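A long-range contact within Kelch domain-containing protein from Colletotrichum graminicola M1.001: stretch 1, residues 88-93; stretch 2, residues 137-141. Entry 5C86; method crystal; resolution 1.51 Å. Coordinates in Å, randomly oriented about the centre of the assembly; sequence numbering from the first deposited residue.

Stretch 1, residues 88-93: GGSSAA
Stretch 2 137-141: SFSGA

The contact between residues 88-93 and 137-141 is small, burying 172 Å² summed over both sides, and its touching residues are at least 47 positions apart in sequence. The first stretch has no regular helix or strand, and a single hydrogen bond links it to the second. The backbones come closest at A92 and G140, whose CA atoms lie 5.3 Å apart, and, taken end to end, the two stretches run in broadly the same direction.

S139 covers the most surface and makes the one polar link. Its backbone is extended, with phi/psi of -143/172, and its CA-to-CB bond points toward the first stretch. The side chain adopts the p rotamer, chi1 60°, which places the hydroxyl beside the carbonyl of G89. S139 OG donates a hydrogen bond to G89 O with a separation of 2.7 Å, a short hydrogen bond that brings the serine side chain up to the main chain of the first stretch. Because the acceptor is a backbone oxygen, the bond depends on the course of the first stretch rather than on any side chain there.

That course begins with two glycines at positive phi. G88 has phi/psi of 65/-148, and its positive phi favours glycine. G89 follows at 91/-140, where a CB would be jammed against the carbonyl oxygen of G88; the local backbone by itself therefore calls for glycine. The chain then turns through S90 at -60/-43, opens at S91 to -88/85, and continues through A92 at -66/-23 and A93 at -96/-13.

This path brings A92 back to S139, whose hydroxyl is thus approached by both G89 and A92. The CA-to-CB bond of A92 points toward the second stretch, and A92 CB lies 3.5 Å from S139 OG, a van der Waals approach in which the methyl group packs against the hydroxyl oxygen. The same methyl reaches the following residue, with A92 CB 3.7 Å from G140 N. G140 presents only backbone here. At phi/psi of 103/-163, a CB would be jammed against the carbonyl oxygen of S139, so this position too calls for glycine on local grounds.

F138 is covered to nearly the same extent as G89 and adds the aromatic part of the contact. Its backbone angles are -62/-42, and its CA-to-CB bond points toward the first stretch. With chi1 at 167° (t) and chi2 at 79°, the ring extends to G89 and S90, meeting them at its edge, near the ring plane. F138 CE2 is 4.5 Å from G89 C and 4.2 Å from S90 OG, distances that mark loose packing. S90 directs its CA-to-CB bond away from the second stretch and takes the m rotamer, chi1 -73°; its hydroxyl is hydrogen-bonded elsewhere in the structure.

Several residues make no contact. S91, also in the m rotamer at -43°, points its CA-to-CB bond away, while those of A93 and A141 lie sideways. S137, at -117/21 with chi1 62° (p), is out of reach, and A141 leaves the contact in an extended conformation, -163/144.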

# COMPACT_ATOMS: atom_id res chain seq x y z
N GLY A 88 6.13 10.25 -12.16
CA GLY A 88 5.04 11.00 -12.85
C GLY A 88 4.23 11.83 -11.93
O GLY A 88 4.67 12.35 -10.90
N GLY A 89 2.95 11.96 -12.31
CA GLY A 89 2.06 12.84 -11.64
C GLY A 89 2.08 14.22 -12.30
O GLY A 89 2.11 14.29 -13.52
N SER A 90 2.04 15.25 -11.50
CA SER A 90 1.99 16.60 -12.10
C SER A 90 3.23 16.83 -12.97
O SER A 90 3.14 17.40 -14.12
CB SER A 90 1.79 17.64 -11.04
OG SER A 90 0.49 17.66 -10.51
N SER A 91 4.40 16.43 -12.50
CA SER A 91 5.57 16.41 -13.38
C SER A 91 5.62 15.06 -14.09
O SER A 91 6.27 14.07 -13.67
CB SER A 91 6.89 16.80 -12.68
OG SER A 91 6.77 17.91 -11.82
N ALA A 92 4.90 14.95 -15.18
CA ALA A 92 4.49 13.70 -15.70
C ALA A 92 5.54 12.73 -16.23
O ALA A 92 5.33 11.53 -16.31
CB ALA A 92 3.38 13.92 -16.74
N ALA A 93 6.70 13.26 -16.61
CA ALA A 93 7.71 12.38 -17.18
C ALA A 93 8.73 11.94 -16.08
O ALA A 93 9.52 11.04 -16.37
CB ALA A 93 8.50 13.13 -18.30
N SER A 137 -3.68 8.22 -16.74
CA SER A 137 -4.03 9.33 -17.66
C SER A 137 -4.45 10.62 -17.04
O SER A 137 -5.07 11.51 -17.69
CB SER A 137 -4.99 8.77 -18.73
OG SER A 137 -6.20 8.29 -18.20
N PHE A 138 -4.10 10.82 -15.78
CA PHE A 138 -4.27 12.12 -15.14
C PHE A 138 -3.44 13.16 -15.86
O PHE A 138 -3.88 14.33 -15.99
CB PHE A 138 -3.92 12.06 -13.69
CG PHE A 138 -3.75 13.38 -13.02
CD1 PHE A 138 -4.84 14.12 -12.61
CD2 PHE A 138 -2.50 13.88 -12.81
CE1 PHE A 138 -4.64 15.36 -11.96
CE2 PHE A 138 -2.31 15.11 -12.24
CZ PHE A 138 -3.39 15.85 -11.83
N SER A 139 -2.22 12.79 -16.21
CA SER A 139 -1.26 13.69 -16.86
C SER A 139 -0.52 12.83 -17.85
O SER A 139 -0.80 11.62 -17.96
CB SER A 139 -0.36 14.28 -15.81
OG SER A 139 0.31 13.16 -15.19
N GLY A 140 0.31 13.46 -18.68
CA GLY A 140 1.09 12.70 -19.61
C GLY A 140 0.58 12.72 -21.03
O GLY A 140 -0.23 13.54 -21.35
N ALA A 141 1.02 11.80 -21.83
CA ALA A 141 0.74 11.83 -23.26
C ALA A 141 1.00 10.48 -23.86
O ALA A 141 1.91 9.78 -23.46
CB ALA A 141 1.66 12.89 -23.88